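Local coordinates for protein muconate lactonizing enzyme (Corynebacterium glutamicum, PDB 3I4K) that belongs to the enolase superfamily, as a muconate lactonizing enzyme-type protein that binds a magnesium ion in its barrel domain, at residues L16-H24 / P333-I341. Numbering follows the deposited sequence.
Sequences LDVPLIRPH and PQLLKDTYI
Two backbone hydrogen bonds flank L20 and hold its strand to the chain that leaves helix 332-335. K337 N donates to P19 O at 3.0 Å, within the carbonyl plane and nearly straight, with 167° at the hydrogen. In return I21 N gives its hydrogen to L335 O over 3.1 Å, and L20 CA lies 3.5 Å from that same oxygen as a CA-H...O contact. Coming from the residues on either side, the two bonds make L20 and L336 a single bridge of the non-hydrogen-bonded antiparallel pattern. P19 has no N-H to satisfy and offers only its carbonyl, which K337 N takes. The opposite edge of the strand is satisfied separately: V18 and L20 make backbone bonds to Q34 and T32 of strand 30-43.

Around this polar centre the contact is largely apolar. L335, its CG anti to the backbone N (chi1 -168°), packs on L20 and sets CD2 over the centre of the H24 imidazole, 3.8 Å from the centroid, a CH-pi contact. V18 CG1 and L336 CD2, both of buried residues, meet tightly at 3.4 Å. Further along, L16 CD1 rests on one face of the Y340 ring, displaced toward its rim, while the phenol OH bonds to E52 of strand 48-53. At the exposed edge the bent K337 chain brings CE alongside P19 CB, and I21 CG1 and CD1 touch K337 CA and the carbonyl oxygens of Q334 and L336. The carboxylate of D338 turns to the OH of Y372.

The contact thus joins the N-terminal capping domain of the enolase fold to a helix end and loop of the C-terminal, barrel-type part. Its chemistry implies that two main-chain bonds align the chains, while aliphatic and ring contacts around them account for much of the buried surface.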
loop_
_atom_site.group_PDB
_atom_site.type_symbol
_atom_site.label_atom_id
_atom_site.label_comp_id
_atom_site.label_asym_id
_atom_site.label_seq_id
_atom_site.Cartn_x
_atom_site.Cartn_y
_atom_site.Cartn_z
ATOM N N LEU A 16 8.298 21.000 20.988
ATOM C CA LEU A 16 7.325 22.039 21.276
ATOM C C LEU A 16 6.354 21.611 22.363
ATOM O O LEU A 16 5.786 20.514 22.309
ATOM C CB LEU A 16 6.531 22.393 20.016
ATOM C CG LEU A 16 7.322 22.733 18.755
ATOM C CD1 LEU A 16 6.353 23.270 17.722
ATOM C CD2 LEU A 16 8.412 23.754 19.057
ATOM N N ASP A 17 6.172 22.477 23.355
ATOM C CA ASP A 17 5.249 22.207 24.444
ATOM C C ASP A 17 4.107 23.210 24.336
ATOM O O ASP A 17 4.263 24.384 24.663
ATOM C CB ASP A 17 5.947 22.338 25.801
ATOM C CG ASP A 17 7.092 21.350 25.969
ATOM O OD1 ASP A 17 6.870 20.136 25.770
ATOM O OD2 ASP A 17 8.214 21.784 26.304
ATOM N N VAL A 18 2.964 22.743 23.852
ATOM C CA VAL A 18 1.799 23.595 23.692
ATOM C C VAL A 18 0.737 23.199 24.707
ATOM O O VAL A 18 0.396 22.029 24.840
ATOM C CB VAL A 18 1.221 23.478 22.262
ATOM C CG1 VAL A 18 0.931 22.023 21.942
ATOM C CG2 VAL A 18 -0.042 24.308 22.136
ATOM N N PRO A 19 0.209 24.178 25.451
ATOM C CA PRO A 19 -0.819 23.922 26.462
ATOM C C PRO A 19 -2.171 23.570 25.865
ATOM O O PRO A 19 -2.542 24.065 24.802
ATOM C CB PRO A 19 -0.872 25.236 27.239
ATOM C CG PRO A 19 0.509 25.784 27.068
ATOM C CD PRO A 19 0.759 25.533 25.610
ATOM N N LEU A 20 -2.904 22.710 26.556
ATOM C CA LEU A 20 -4.229 22.312 26.105
ATOM C C LEU A 20 -5.244 23.248 26.737
ATOM O O LEU A 20 -4.951 23.905 27.736
ATOM C CB LEU A 20 -4.520 20.867 26.516
ATOM C CG LEU A 20 -4.006 19.747 25.601
ATOM C CD1 LEU A 20 -2.596 20.051 25.114
ATOM C CD2 LEU A 20 -4.051 18.428 26.363
ATOM N N ILE A 21 -6.436 23.319 26.161
ATOM C CA ILE A 21 -7.452 24.196 26.710
ATOM C C ILE A 21 -7.895 23.678 28.071
ATOM O O ILE A 21 -8.040 24.451 29.018
ATOM C CB ILE A 21 -8.666 24.300 25.773
ATOM C CG1 ILE A 21 -8.197 24.718 24.378
ATOM C CG2 ILE A 21 -9.662 25.325 26.319
ATOM C CD1 ILE A 21 -9.314 24.875 23.367
ATOM N N ARG A 22 -8.093 22.365 28.164
ATOM C CA ARG A 22 -8.512 21.719 29.407
ATOM C C ARG A 22 -7.571 20.559 29.707
ATOM O O ARG A 22 -6.847 20.098 28.827
ATOM C CB ARG A 22 -9.934 21.167 29.278
ATOM C CG ARG A 22 -10.995 22.193 28.928
ATOM C CD ARG A 22 -12.366 21.532 28.817
ATOM N NE ARG A 22 -13.425 22.478 28.460
ATOM C CZ ARG A 22 -13.897 23.429 29.264
ATOM N NH1 ARG A 22 -13.410 23.577 30.491
ATOM N NH2 ARG A 22 -14.864 24.234 28.841
ATOM N N PRO A 23 -7.557 20.081 30.961
ATOM C CA PRO A 23 -6.687 18.959 31.326
ATOM C C PRO A 23 -7.207 17.711 30.623
ATOM O O PRO A 23 -8.397 17.411 30.698
ATOM C CB PRO A 23 -6.857 18.865 32.841
ATOM C CG PRO A 23 -7.171 20.274 33.232
ATOM C CD PRO A 23 -8.150 20.689 32.165
ATOM N N HIS A 24 -6.328 16.991 29.936
ATOM C CA HIS A 24 -6.752 15.785 29.225
ATOM C C HIS A 24 -6.258 14.571 30.001
ATOM O O HIS A 24 -5.078 14.234 29.957
ATOM C CB HIS A 24 -6.189 15.791 27.798
ATOM C CG HIS A 24 -7.067 15.100 26.804
ATOM N ND1 HIS A 24 -8.392 15.437 26.623
ATOM C CD2 HIS A 24 -6.819 14.077 25.951
ATOM C CE1 HIS A 24 -8.922 14.648 25.706
ATOM N NE2 HIS A 24 -7.989 13.814 25.281
ATOM N N PRO A 333 -5.862 19.587 16.723
ATOM C CA PRO A 333 -5.799 21.051 16.672
ATOM C C PRO A 333 -6.785 21.755 17.603
ATOM O O PRO A 333 -6.455 22.784 18.195
ATOM C CB PRO A 333 -6.066 21.350 15.200
ATOM C CG PRO A 333 -5.411 20.180 14.517
ATOM C CD PRO A 333 -5.890 19.022 15.361
ATOM N N GLN A 334 -7.986 21.199 17.733
ATOM C CA GLN A 334 -9.010 21.783 18.589
ATOM C C GLN A 334 -8.702 21.673 20.078
ATOM O O GLN A 334 -9.114 22.524 20.868
ATOM C CB GLN A 334 -10.366 21.136 18.313
ATOM C CG GLN A 334 -10.922 21.422 16.933
ATOM C CD GLN A 334 -12.382 21.031 16.810
ATOM O OE1 GLN A 334 -12.748 19.864 16.991
ATOM N NE2 GLN A 334 -13.230 22.009 16.508
ATOM N N LEU A 335 -7.980 20.624 20.460
ATOM C CA LEU A 335 -7.632 20.400 21.859
ATOM C C LEU A 335 -6.559 21.379 22.321
ATOM O O LEU A 335 -6.432 21.662 23.515
ATOM C CB LEU A 335 -7.143 18.963 22.049
ATOM C CG LEU A 335 -7.010 18.463 23.484
ATOM C CD1 LEU A 335 -8.372 18.476 24.145
ATOM C CD2 LEU A 335 -6.429 17.057 23.489
ATOM N N LEU A 336 -5.785 21.892 21.374
ATOM C CA LEU A 336 -4.732 22.846 21.689
ATOM C C LEU A 336 -5.352 24.207 21.996
ATOM O O LEU A 336 -6.311 24.627 21.345
ATOM C CB LEU A 336 -3.778 22.985 20.505
ATOM C CG LEU A 336 -3.131 21.714 19.965
ATOM C CD1 LEU A 336 -2.357 22.038 18.701
ATOM C CD2 LEU A 336 -2.218 21.114 21.017
ATOM N N LYS A 337 -4.806 24.897 22.987
ATOM C CA LYS A 337 -5.323 26.209 23.352
ATOM C C LYS A 337 -4.766 27.255 22.381
ATOM O O LYS A 337 -5.270 28.375 22.292
ATOM C CB LYS A 337 -4.931 26.537 24.797
ATOM C CG LYS A 337 -5.556 27.805 25.352
ATOM C CD LYS A 337 -5.274 27.957 26.840
ATOM C CE LYS A 337 -3.779 27.924 27.135
ATOM N NZ LYS A 337 -3.019 28.989 26.407
ATOM N N ASP A 338 -3.729 26.870 21.644
ATOM C CA ASP A 338 -3.102 27.754 20.671
ATOM C C ASP A 338 -2.465 26.908 19.568
ATOM O O ASP A 338 -2.352 25.690 19.704
ATOM C CB ASP A 338 -2.052 28.625 21.364
ATOM C CG ASP A 338 -1.445 29.662 20.441
ATOM O OD1 ASP A 338 -2.181 30.231 19.610
ATOM O OD2 ASP A 338 -0.232 29.925 20.554
ATOM N N THR A 339 -2.057 27.544 18.474
ATOM C CA THR A 339 -1.449 26.812 17.372
ATOM C C THR A 339 -0.151 27.446 16.869
ATOM O O THR A 339 0.411 28.330 17.514
ATOM C CB THR A 339 -2.454 26.667 16.198
ATOM O OG1 THR A 339 -1.770 26.205 15.026
ATOM C CG2 THR A 339 -3.133 27.988 15.903
ATOM N N TYR A 340 0.332 26.964 15.730
ATOM C CA TYR A 340 1.549 27.474 15.109
ATOM C C TYR A 340 1.490 27.109 13.637
ATOM O O TYR A 340 2.503 26.773 13.024
ATOM C CB TYR A 340 2.791 26.845 15.745
ATOM C CG TYR A 340 2.809 25.333 15.722
ATOM C CD1 TYR A 340 1.912 24.596 16.491
ATOM C CD2 TYR A 340 3.725 24.638 14.932
ATOM C CE1 TYR A 340 1.923 23.207 16.476
ATOM C CE2 TYR A 340 3.742 23.244 14.908
ATOM C CZ TYR A 340 2.837 22.540 15.684
ATOM O OH TYR A 340 2.839 21.166 15.672
ATOM N N ILE A 341 0.293 27.204 13.069
ATOM C CA ILE A 341 0.100 26.832 11.682
ATOM C C ILE A 341 -0.425 27.913 10.726
ATOM O O ILE A 341 -0.731 27.622 9.567
ATOM C CB ILE A 341 -0.808 25.573 11.619
ATOM C CG1 ILE A 341 -0.269 24.616 10.565
ATOM C CG2 ILE A 341 -2.255 25.952 11.348
ATOM C CD1 ILE A 341 1.167 24.201 10.808
#